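Local coordinates for protein putative trimethylamine methyltransferase (PDB 4YYC) that probably acts as a methyltransferase of the trimethylamine methyltransferase family, at residues E159-F164 and L194-S199; L167-P172 and E497-D502; P274-L277 and M281-V284; G342-A347 and L352-G357. One frame throughout, in Å; residues are numbered along the deposited sequence.

Overall arrangement
From the N terminus, helix 158-170 is the first element to enter, and it serves two contacts. Interaction 1 joins its first half to helix 192-202, closing a loop of 29 residues. Interaction 2 starts further along the same helix and reaches the loop between helices 481-495 and 503-518, so the two cross along the chain. The 324 residues that interaction 2 spans contain interactions 3 and 4, which follow one another in series. Each of these closes a short local loop: one after strand 269-277, the other between helix 334-350 and strand 354-355. Both reach the same sheet, their centres about 16 Å apart, on the other side of the chain's centre from interaction 2.

Interaction 1. Residues E159-F164 and L194-S199; sequences EDFRNF and LDMVYS
F161 holds its ring anti to the backbone N (chi1 -167°), which sends it from helix 158-170 toward helix 192-202, whereas selenomethionine M196 turns its CG beside its own N (chi1 -72°) and passes across one face of that ring. The two side chains cross at about a right angle. M196 CG makes a CH-pi contact 4.0 Å from the centroid of the F161 ring, offset toward the rim, and M196 CB comes within 3.6 Å of F161 CZ. The selenium atom lies obliquely, with M196 SE 5.4 Å from the F161 centroid, a longer Met-aromatic contact. At the ring edge, S199 CB sits 3.7 Å from F161 CD1. The serine hydroxyl is turned back onto its own helix, where S199 OG donates to D195 O at 2.7 Å; that carbonyl also accepts from S199 N, which approaches from the opposite face of its plane. R162 stretches past this hydroxyl, extended from CG to NE, with S199 OG in plane at the guanidinium edge but not hydrogen-bonded to it. A water, 3.0 Å from R162 NH2 and 2.8 Å from D195 OD1, connects the two charged groups, while D195 OD2 forms a salt bridge with K517. The two helical segments, inclined at 25°, meet through an apolar contact of one phenylalanine ring with a selenomethionine chain, flanked by a water-mediated pairing of opposite charges whose attraction is probably softened by the intervening water.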
loop_
_atom_site.group_PDB
_atom_site.type_symbol
_atom_site.label_atom_id
_atom_site.label_comp_id
_atom_site.label_asym_id
_atom_site.label_seq_id
_atom_site.Cartn_x
_atom_site.Cartn_y
_atom_site.Cartn_z
ATOM N N GLU A 159 -0.697 28.366 -18.249
ATOM C CA GLU A 159 -2.021 27.785 -18.424
ATOM C C GLU A 159 -2.096 26.412 -17.713
ATOM O O GLU A 159 -3.068 26.123 -16.990
ATOM C CB GLU A 159 -2.391 27.661 -19.897
ATOM C CG GLU A 159 -3.788 27.146 -20.060
ATOM C CD GLU A 159 -4.278 27.200 -21.494
ATOM O OE1 GLU A 159 -3.673 27.892 -22.373
ATOM O OE2 GLU A 159 -5.264 26.489 -21.744
ATOM N N ASP A 160 -1.057 25.572 -17.866
ATOM C CA ASP A 160 -1.050 24.320 -17.138
ATOM C C ASP A 160 -1.008 24.533 -15.633
ATOM O O ASP A 160 -1.691 23.832 -14.866
ATOM C CB ASP A 160 0.174 23.454 -17.495
ATOM C CG ASP A 160 0.223 23.061 -18.917
ATOM O OD1 ASP A 160 -0.766 22.470 -19.410
ATOM O OD2 ASP A 160 1.266 23.335 -19.549
ATOM N N PHE A 161 -0.179 25.480 -15.198
ATOM C CA PHE A 161 -0.101 25.800 -13.754
ATOM C C PHE A 161 -1.501 26.109 -13.218
ATOM O O PHE A 161 -1.981 25.554 -12.232
ATOM C CB PHE A 161 0.824 27.003 -13.566
ATOM C CG PHE A 161 1.232 27.257 -12.145
ATOM C CD1 PHE A 161 0.392 27.916 -11.230
ATOM C CD2 PHE A 161 2.452 26.798 -11.681
ATOM C CE1 PHE A 161 0.787 28.098 -9.917
ATOM C CE2 PHE A 161 2.836 26.985 -10.378
ATOM C CZ PHE A 161 1.986 27.642 -9.492
ATOM N N ARG A 162 -2.191 26.986 -13.927
ATOM C CA ARG A 162 -3.548 27.338 -13.527
ATOM C C ARG A 162 -4.478 26.123 -13.531
ATOM O O ARG A 162 -5.269 25.952 -12.595
ATOM C CB ARG A 162 -4.101 28.438 -14.408
ATOM C CG ARG A 162 -3.441 29.760 -14.101
ATOM C CD ARG A 162 -3.809 30.774 -15.137
ATOM N NE ARG A 162 -3.280 32.074 -14.810
ATOM C CZ ARG A 162 -3.532 33.165 -15.536
ATOM N NH1 ARG A 162 -4.304 33.117 -16.646
ATOM N NH2 ARG A 162 -3.025 34.319 -15.125
ATOM N N ASN A 163 -4.373 25.281 -14.551
ATOM C CA ASN A 163 -5.200 24.082 -14.585
ATOM C C ASN A 163 -4.964 23.193 -13.344
ATOM O O ASN A 163 -5.921 22.637 -12.800
ATOM C CB ASN A 163 -4.997 23.288 -15.853
ATOM C CG ASN A 163 -5.633 23.928 -17.058
ATOM O OD1 ASN A 163 -6.539 24.757 -16.924
ATOM N ND2 ASN A 163 -5.187 23.543 -18.243
ATOM N N PHE A 164 -3.720 23.010 -12.948
ATOM C CA PHE A 164 -3.415 22.209 -11.764
ATOM C C PHE A 164 -3.931 22.859 -10.500
ATOM O O PHE A 164 -4.419 22.153 -9.629
ATOM C CB PHE A 164 -1.945 21.838 -11.647
ATOM C CG PHE A 164 -1.529 20.712 -12.595
ATOM C CD1 PHE A 164 -1.894 19.396 -12.338
ATOM C CD2 PHE A 164 -0.716 20.961 -13.713
ATOM C CE1 PHE A 164 -1.513 18.368 -13.196
ATOM C CE2 PHE A 164 -0.360 19.923 -14.602
ATOM C CZ PHE A 164 -0.793 18.644 -14.342
ATOM N N LEU A 194 5.684 35.558 -9.364
ATOM C CA LEU A 194 4.585 36.460 -9.062
ATOM C C LEU A 194 3.262 35.882 -9.576
ATOM O O LEU A 194 2.253 35.873 -8.878
ATOM C CB LEU A 194 4.831 37.813 -9.745
ATOM C CG LEU A 194 6.067 38.537 -9.211
ATOM C CD1 LEU A 194 6.511 39.580 -10.201
ATOM C CD2 LEU A 194 5.845 39.102 -7.820
ATOM N N ASP A 195 3.303 35.393 -10.797
ATOM C CA ASP A 195 2.125 34.727 -11.414
ATOM C C ASP A 195 1.746 33.417 -10.744
ATOM O O ASP A 195 0.551 33.079 -10.685
ATOM C CB ASP A 195 2.369 34.540 -12.908
ATOM C CG ASP A 195 2.495 35.849 -13.615
ATOM O OD1 ASP A 195 1.474 36.585 -13.775
ATOM O OD2 ASP A 195 3.627 36.223 -13.958
HETATM N N MSE A 196 2.761 32.701 -10.275
HETATM C CA MSE A 196 2.555 31.398 -9.607
HETATM C C MSE A 196 1.818 31.695 -8.310
HETATM O O MSE A 196 0.781 31.091 -8.046
HETATM C CB MSE A 196 3.887 30.720 -9.430
HETATM C CG MSE A 196 4.432 30.220 -10.765
HETATM SE SE MSE A 196 6.405 29.971 -10.682
HETATM C CE MSE A 196 6.301 28.285 -9.819
ATOM N N VAL A 197 2.339 32.597 -7.466
ATOM C CA VAL A 197 1.624 32.900 -6.216
ATOM C C VAL A 197 0.210 33.449 -6.509
ATOM O O VAL A 197 -0.789 33.049 -5.895
ATOM C CB VAL A 197 2.423 33.861 -5.310
ATOM C CG1 VAL A 197 1.580 34.346 -4.134
ATOM C CG2 VAL A 197 3.726 33.189 -4.857
ATOM N N TYR A 198 0.116 34.368 -7.453
ATOM C CA TYR A 198 -1.177 34.937 -7.812
ATOM C C TYR A 198 -2.174 33.849 -8.187
ATOM O O TYR A 198 -3.355 33.918 -7.814
ATOM C CB TYR A 198 -1.052 35.917 -8.964
ATOM C CG TYR A 198 -2.397 36.522 -9.368
ATOM C CD1 TYR A 198 -2.973 37.553 -8.618
ATOM C CD2 TYR A 198 -3.093 36.052 -10.448
ATOM C CE1 TYR A 198 -4.193 38.132 -8.993
ATOM C CE2 TYR A 198 -4.319 36.584 -10.821
ATOM C CZ TYR A 198 -4.879 37.622 -10.087
ATOM O OH TYR A 198 -6.103 38.117 -10.495
ATOM N N SER A 199 -1.702 32.847 -8.924
ATOM C CA SER A 199 -2.592 31.749 -9.371
ATOM C C SER A 199 -3.213 31.000 -8.193
ATOM O O SER A 199 -4.389 30.662 -8.213
ATOM C CB SER A 199 -1.832 30.780 -10.293
ATOM O OG SER A 199 -1.456 31.462 -11.454
HETATM O O HOH W 1 -1.121 35.661 -13.226
#

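Interaction 2. Residues L167-P172 and E497-D502; sequences LAYMAP and EAPYLD
An aromatic-proline contact between Y169 and P499 joins the last turn of helix 158-170 to the irregular linker that connects helices 481-495 and 503-518, bringing together pieces of chain more than 300 residues apart. The proline ring comes up against one face of the tyrosine: P499 CD stands 4.1 Å from the centroid of the Y169 ring, 18° off its normal, in a CH-pi arrangement displaced toward the rim. P499 CG packs against the same aromatic system, 3.7 Å from Y169 CE1, and P499 CB approaches Y169 OH. The tyrosine CG lies anti to the backbone N (chi1 170°), sending the ring out toward the linker; the proline comes to meet it from the opposite direction. No direct hydrogen bond joins the segments. Instead a water bridges the phenol to the backbone, lying 2.6 Å from Y169 OH and donating to E497 O at 2.7 Å, which adds a polar link at the margin of an otherwise apolar contact. Further along the linker, D502 caps the start of helix 503-518 through a bond from A504 N to D502 OD1. L501 rests on I201 and R202 of helix 192-202, while M170 and A171, beside the tyrosine, pack on W492 of helix 481-495.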
loop_
_atom_site.group_PDB
_atom_site.type_symbol
_atom_site.label_atom_id
_atom_site.label_comp_id
_atom_site.label_asym_id
_atom_site.label_seq_id
_atom_site.Cartn_x
_atom_site.Cartn_y
_atom_site.Cartn_z
ATOM N N LEU A 167 -7.625 22.052 -10.556
ATOM C CA LEU A 167 -7.920 20.669 -10.205
ATOM C C LEU A 167 -7.681 20.386 -8.738
ATOM O O LEU A 167 -8.446 19.627 -8.111
ATOM C CB LEU A 167 -7.070 19.725 -11.060
ATOM C CG LEU A 167 -7.378 19.721 -12.575
ATOM C CD1 LEU A 167 -6.359 18.823 -13.241
ATOM C CD2 LEU A 167 -8.765 19.241 -12.909
ATOM N N ALA A 168 -6.663 21.026 -8.165
ATOM C CA ALA A 168 -6.409 20.899 -6.740
ATOM C C ALA A 168 -7.514 21.550 -5.891
ATOM O O ALA A 168 -7.881 21.012 -4.837
ATOM C CB ALA A 168 -5.072 21.521 -6.369
ATOM N N TYR A 169 -8.045 22.679 -6.362
ATOM C CA TYR A 169 -9.176 23.343 -5.703
ATOM C C TYR A 169 -10.399 22.421 -5.689
ATOM O O TYR A 169 -11.102 22.323 -4.694
ATOM C CB TYR A 169 -9.477 24.675 -6.405
ATOM C CG TYR A 169 -10.746 25.313 -5.958
ATOM C CD1 TYR A 169 -10.831 25.924 -4.724
ATOM C CD2 TYR A 169 -11.899 25.243 -6.752
ATOM C CE1 TYR A 169 -12.000 26.538 -4.311
ATOM C CE2 TYR A 169 -13.079 25.854 -6.342
ATOM C CZ TYR A 169 -13.117 26.486 -5.125
ATOM O OH TYR A 169 -14.271 27.073 -4.689
HETATM N N MSE A 170 -10.644 21.732 -6.804
HETATM C CA MSE A 170 -11.809 20.877 -6.941
HETATM C C MSE A 170 -11.646 19.522 -6.287
HETATM O O MSE A 170 -12.642 18.966 -5.821
HETATM C CB MSE A 170 -12.166 20.704 -8.397
HETATM C CG MSE A 170 -12.675 22.005 -8.976
HETATM SE SE MSE A 170 -13.193 21.853 -10.871
HETATM C CE MSE A 170 -11.472 21.818 -11.740
ATOM N N ALA A 171 -10.449 18.949 -6.268
ATOM C CA ALA A 171 -10.211 17.590 -5.727
ATOM C C ALA A 171 -10.628 17.588 -4.238
ATOM O O ALA A 171 -10.051 18.333 -3.436
ATOM C CB ALA A 171 -8.767 17.232 -5.833
ATOM N N PRO A 172 -11.575 16.714 -3.844
ATOM C CA PRO A 172 -12.122 16.891 -2.492
ATOM C C PRO A 172 -11.127 16.600 -1.360
ATOM O O PRO A 172 -11.248 17.192 -0.288
ATOM C CB PRO A 172 -13.273 15.886 -2.417
ATOM C CG PRO A 172 -13.573 15.526 -3.794
ATOM C CD PRO A 172 -12.435 15.883 -4.693
ATOM N N GLU A 497 -15.610 26.871 -11.270
ATOM C CA GLU A 497 -15.935 28.271 -10.983
ATOM C C GLU A 497 -14.955 28.760 -9.953
ATOM O O GLU A 497 -14.789 28.122 -8.926
ATOM C CB GLU A 497 -17.318 28.367 -10.398
ATOM C CG GLU A 497 -18.389 28.072 -11.416
ATOM C CD GLU A 497 -19.785 28.343 -10.890
ATOM O OE1 GLU A 497 -19.962 29.304 -10.092
ATOM O OE2 GLU A 497 -20.698 27.587 -11.266
ATOM N N ALA A 498 -14.301 29.864 -10.234
ATOM C CA ALA A 498 -13.292 30.367 -9.326
ATOM C C ALA A 498 -13.903 30.786 -7.986
ATOM O O ALA A 498 -14.988 31.354 -7.960
ATOM C CB ALA A 498 -12.520 31.511 -9.946
ATOM N N PRO A 499 -13.212 30.513 -6.886
ATOM C CA PRO A 499 -13.675 31.004 -5.591
ATOM C C PRO A 499 -13.602 32.534 -5.552
ATOM O O PRO A 499 -12.695 33.125 -6.109
ATOM C CB PRO A 499 -12.684 30.410 -4.595
ATOM C CG PRO A 499 -11.478 30.090 -5.379
ATOM C CD PRO A 499 -11.909 29.837 -6.799
ATOM N N TYR A 500 -14.537 33.152 -4.859
ATOM C CA TYR A 500 -14.583 34.596 -4.759
ATOM C C TYR A 500 -13.284 35.198 -4.256
ATOM O O TYR A 500 -12.664 34.660 -3.349
ATOM C CB TYR A 500 -15.679 34.983 -3.786
ATOM C CG TYR A 500 -15.808 36.452 -3.580
ATOM C CD1 TYR A 500 -16.458 37.238 -4.523
ATOM C CD2 TYR A 500 -15.250 37.079 -2.459
ATOM C CE1 TYR A 500 -16.574 38.602 -4.351
ATOM C CE2 TYR A 500 -15.346 38.439 -2.283
ATOM C CZ TYR A 500 -16.024 39.199 -3.225
ATOM O OH TYR A 500 -16.163 40.546 -3.042
ATOM N N LEU A 501 -12.880 36.305 -4.862
ATOM C CA LEU A 501 -11.772 37.111 -4.366
ATOM C C LEU A 501 -12.202 38.572 -4.331
ATOM O O LEU A 501 -12.596 39.115 -5.354
ATOM C CB LEU A 501 -10.554 36.947 -5.268
ATOM C CG LEU A 501 -9.271 37.741 -4.944
ATOM C CD1 LEU A 501 -8.715 37.411 -3.574
ATOM C CD2 LEU A 501 -8.188 37.513 -5.991
ATOM N N ASP A 502 -12.103 39.209 -3.171
ATOM C CA ASP A 502 -12.403 40.639 -3.054
ATOM C C ASP A 502 -11.730 41.458 -4.177
ATOM O O ASP A 502 -10.502 41.448 -4.323
ATOM C CB ASP A 502 -11.955 41.114 -1.678
ATOM C CG ASP A 502 -12.133 42.606 -1.446
ATOM O OD1 ASP A 502 -12.463 43.401 -2.361
ATOM O OD2 ASP A 502 -11.903 43.006 -0.286
HETATM O O HOH W 2 -15.979 27.805 -6.483
#

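Interaction 3. Residues P274-L277 and M281-V284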
loop_
_atom_site.group_PDB
_atom_site.type_symbol
_atom_site.label_atom_id
_atom_site.label_comp_id
_atom_site.label_asym_id
_atom_site.label_seq_id
_atom_site.Cartn_x
_atom_site.Cartn_y
_atom_site.Cartn_z
ATOM N N PRO A 274 15.956 17.127 3.481
ATOM C CA PRO A 274 16.966 16.371 2.769
ATOM C C PRO A 274 16.410 15.880 1.433
ATOM O O PRO A 274 15.230 15.513 1.354
ATOM C CB PRO A 274 17.248 15.214 3.737
ATOM C CG PRO A 274 17.031 15.836 5.081
ATOM C CD PRO A 274 15.859 16.737 4.907
ATOM N N PHE A 275 17.236 15.886 0.406
ATOM C CA PHE A 275 16.846 15.402 -0.912
ATOM C C PHE A 275 17.777 14.259 -1.271
ATOM O O PHE A 275 18.925 14.488 -1.679
ATOM C CB PHE A 275 16.946 16.527 -1.932
ATOM C CG PHE A 275 16.417 16.149 -3.287
ATOM C CD1 PHE A 275 15.059 16.265 -3.557
ATOM C CD2 PHE A 275 17.252 15.624 -4.246
ATOM C CE1 PHE A 275 14.541 15.882 -4.789
ATOM C CE2 PHE A 275 16.752 15.245 -5.504
ATOM C CZ PHE A 275 15.402 15.378 -5.759
ATOM N N ILE A 276 17.286 13.043 -1.087
ATOM C CA ILE A 276 18.144 11.888 -1.057
ATOM C C ILE A 276 17.704 10.766 -1.980
ATOM O O ILE A 276 16.529 10.401 -2.014
ATOM C CB ILE A 276 18.273 11.389 0.363
ATOM C CG1 ILE A 276 19.233 12.347 1.104
ATOM C CG2 ILE A 276 18.775 9.967 0.491
ATOM C CD1 ILE A 276 19.148 12.127 2.573
ATOM N N LEU A 277 18.667 10.289 -2.770
ATOM C CA LEU A 277 18.602 8.986 -3.386
ATOM C C LEU A 277 19.624 8.125 -2.644
ATOM O O LEU A 277 20.843 8.378 -2.724
ATOM C CB LEU A 277 18.959 9.076 -4.858
ATOM C CG LEU A 277 18.025 9.982 -5.679
ATOM C CD1 LEU A 277 18.529 9.989 -7.113
ATOM C CD2 LEU A 277 16.596 9.465 -5.594
HETATM N N MSE A 281 23.190 10.144 -2.658
HETATM C CA MSE A 281 23.273 11.325 -1.779
HETATM C C MSE A 281 23.220 10.957 -0.313
HETATM O O MSE A 281 23.271 11.843 0.532
HETATM C CB MSE A 281 22.142 12.316 -2.056
HETATM C CG MSE A 281 22.334 13.034 -3.383
HETATM SE SE MSE A 281 21.331 12.069 -4.779
HETATM C CE MSE A 281 19.897 13.399 -5.018
ATOM N N SER A 282 23.114 9.669 -0.009
ATOM C CA SER A 282 23.210 9.149 1.349
ATOM C C SER A 282 23.728 7.708 1.235
ATOM O O SER A 282 23.797 7.162 0.122
ATOM C CB SER A 282 21.848 9.137 2.023
ATOM O OG SER A 282 21.043 8.094 1.501
ATOM N N PRO A 283 24.083 7.080 2.374
ATOM C CA PRO A 283 24.484 5.684 2.317
ATOM C C PRO A 283 23.396 4.807 1.720
ATOM O O PRO A 283 22.203 5.162 1.762
ATOM C CB PRO A 283 24.719 5.311 3.771
ATOM C CG PRO A 283 24.979 6.631 4.446
ATOM C CD PRO A 283 24.108 7.605 3.756
ATOM N N VAL A 284 23.807 3.665 1.193
ATOM C CA VAL A 284 22.871 2.773 0.521
ATOM C C VAL A 284 21.928 2.096 1.531
ATOM O O VAL A 284 20.826 1.644 1.174
ATOM C CB VAL A 284 23.624 1.736 -0.332
ATOM C CG1 VAL A 284 24.243 0.656 0.532
ATOM C CG2 VAL A 284 22.711 1.194 -1.417
#
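The chain doubles back directly after strand 269-277: M281 N donates to L277 O at 2.9 Å, the N-H...O angle being 159°, and this i+4 to i bond closes a five-residue turn. Selenomethionine M281 then folds back along the strand it has just left. Bends at chi2 (94°) and chi3 lay its chain beside L277 and F275, all pointing the same way. M281 SE is 3.8 Å from L277 CB, and the terminal methyl reaches further, with M281 CE 3.5 Å from F275 CD2. That methyl meets the phenylalanine at the ring edge, near its plane; the same ring stacks with F318 of the adjacent strand. On the next residue, S282 turns its side chain toward I276, where S282 CB lies 3.5 Å from I276 CG2 and the hydroxyl oxygen presses close, S282 OG being only 3.1 Å from I276 CG2. The hydroxyl finds its main polar partner outside the turn, in a hydrogen bond with T289 OG1 of helix 286-307, and M281 O accepts from Q292 NE2 of the same helix. Beyond the turn, P283 packs on Y445 and V284 on H450, both of the second subunit. L277 N is buried beside the selenium with no partner in the model, which probably costs some polar satisfaction; the only direct hydrogen bond between the two segments is M281 N to L277 O, and the rest is mainly apolar.

Interaction 4. Residues G342-A347 and L352-G357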
loop_
_atom_site.group_PDB
_atom_site.type_symbol
_atom_site.label_atom_id
_atom_site.label_comp_id
_atom_site.label_asym_id
_atom_site.label_seq_id
_atom_site.Cartn_x
_atom_site.Cartn_y
_atom_site.Cartn_z
ATOM N N GLY A 342 10.670 5.115 9.585
ATOM C CA GLY A 342 11.610 5.390 10.632
ATOM C C GLY A 342 11.780 6.887 10.865
ATOM O O GLY A 342 11.841 7.370 12.022
ATOM N N ALA A 343 11.841 7.629 9.786
ATOM C CA ALA A 343 12.045 9.077 9.896
ATOM C C ALA A 343 10.840 9.711 10.616
ATOM O O ALA A 343 10.969 10.652 11.417
ATOM C CB ALA A 343 12.263 9.698 8.522
ATOM N N ALA A 344 9.644 9.221 10.342
ATOM C CA ALA A 344 8.455 9.713 11.055
ATOM C C ALA A 344 8.545 9.507 12.567
ATOM O O ALA A 344 8.181 10.399 13.351
ATOM C CB ALA A 344 7.203 9.037 10.519
ATOM N N GLN A 345 9.060 8.352 12.979
ATOM C CA GLN A 345 9.298 8.096 14.364
ATOM C C GLN A 345 10.274 9.103 14.949
ATOM O O GLN A 345 10.020 9.653 16.044
ATOM C CB GLN A 345 9.837 6.679 14.612
ATOM C CG GLN A 345 8.867 5.591 14.230
ATOM C CD GLN A 345 9.404 4.202 14.511
ATOM O OE1 GLN A 345 9.791 3.476 13.584
ATOM N NE2 GLN A 345 9.478 3.862 15.775
ATOM N N LEU A 346 11.361 9.347 14.236
ATOM C CA LEU A 346 12.382 10.322 14.709
ATOM C C LEU A 346 11.839 11.733 14.775
ATOM O O LEU A 346 12.182 12.507 15.678
ATOM C CB LEU A 346 13.606 10.270 13.815
ATOM C CG LEU A 346 14.360 8.941 13.904
ATOM C CD1 LEU A 346 15.313 8.873 12.716
ATOM C CD2 LEU A 346 15.048 8.729 15.231
ATOM N N ALA A 347 10.969 12.081 13.818
ATOM C CA ALA A 347 10.320 13.404 13.815
ATOM C C ALA A 347 9.385 13.618 14.994
ATOM O O ALA A 347 9.390 14.695 15.649
ATOM C CB ALA A 347 9.583 13.604 12.494
ATOM N N LEU A 352 8.702 17.841 15.794
ATOM C CA LEU A 352 8.375 18.639 14.620
ATOM C C LEU A 352 7.369 17.927 13.749
ATOM O O LEU A 352 7.444 16.696 13.571
ATOM C CB LEU A 352 9.624 18.910 13.761
ATOM C CG LEU A 352 10.786 19.627 14.468
ATOM C CD1 LEU A 352 11.936 19.812 13.493
ATOM C CD2 LEU A 352 10.345 20.914 15.098
ATOM N N PRO A 353 6.427 18.688 13.163
ATOM C CA PRO A 353 5.597 18.059 12.130
ATOM C C PRO A 353 6.437 17.478 10.983
ATOM O O PRO A 353 7.507 17.982 10.689
ATOM C CB PRO A 353 4.707 19.212 11.629
ATOM C CG PRO A 353 4.805 20.253 12.662
ATOM C CD PRO A 353 6.176 20.134 13.271
ATOM N N PHE A 354 5.946 16.400 10.379
ATOM C CA PHE A 354 6.722 15.553 9.488
ATOM C C PHE A 354 6.138 15.609 8.062
ATOM O O PHE A 354 4.928 15.534 7.874
ATOM C CB PHE A 354 6.671 14.111 10.043
ATOM C CG PHE A 354 7.405 13.133 9.220
ATOM C CD1 PHE A 354 8.749 13.270 8.993
ATOM C CD2 PHE A 354 6.735 12.059 8.673
ATOM C CE1 PHE A 354 9.438 12.354 8.204
ATOM C CE2 PHE A 354 7.395 11.144 7.886
ATOM C CZ PHE A 354 8.766 11.276 7.669
ATOM N N ARG A 355 7.038 15.688 7.081
ATOM C CA ARG A 355 6.707 15.627 5.659
ATOM C C ARG A 355 7.557 14.546 5.017
ATOM O O ARG A 355 8.750 14.452 5.250
ATOM C CB ARG A 355 7.025 16.968 4.958
ATOM C CG ARG A 355 6.986 16.954 3.426
ATOM C CD ARG A 355 8.359 16.757 2.821
ATOM N NE ARG A 355 8.309 16.262 1.461
ATOM C CZ ARG A 355 9.211 16.517 0.522
ATOM N NH1 ARG A 355 10.193 17.391 0.687
ATOM N NH2 ARG A 355 9.096 15.910 -0.646
ATOM N N THR A 356 6.920 13.695 4.225
ATOM C CA THR A 356 7.587 12.676 3.408
ATOM C C THR A 356 6.548 12.118 2.427
ATOM O O THR A 356 5.401 12.503 2.427
ATOM C CB THR A 356 8.208 11.487 4.218
ATOM O OG1 THR A 356 9.186 10.804 3.398
ATOM C CG2 THR A 356 7.169 10.481 4.660
ATOM N N GLY A 357 7.003 11.237 1.566
ATOM C CA GLY A 357 6.089 10.419 0.770
ATOM C C GLY A 357 5.340 11.111 -0.315
ATOM O O GLY A 357 5.846 12.052 -0.959
#
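F354 lies against three alanines of helix 334-350, and A344 supplies the centre of the contact. A344 CA stands 3.6 Å from the centroid of the F354 ring, 11° off the normal, a CH-pi contact made squarely over one face. The methyl of the same residue lies towards one side of the ring, A344 CB being 3.4 Å from F354 CE2, while A347 approaches obliquely on the other, with A347 CB 3.6 Å from F354 CD1. A343 completes the set near the far end of the ring, with A343 CB 3.9 Å from F354 CE1. With such short side chains, the ring can settle directly on the helix backbone, and a chi1 of 179° extends it there from the strand. One hydrogen bond fixes the chain where it turns from helix to strand: L352 N donates to A347 O at 3.2 Å. A second shell positions F354 and the chain after it. F354 N is bonded to N387 OD1, and T356 OG1 is held by S340 OG and T317 O. On the residue between, R355 NH2 hydrogen-bonds to the unidentified ligand, a probable crystallisation component. The helix-turn-strand unit is consistent with the beta/alpha alternation of a TIM barrel, as known from relatives in this family: strand 354-355 runs parallel to strand 313-322, A347 and L352 both pack on F315, helix 286-307 meets A343 and L352, and helix 56-73 lies against Q345 and L346.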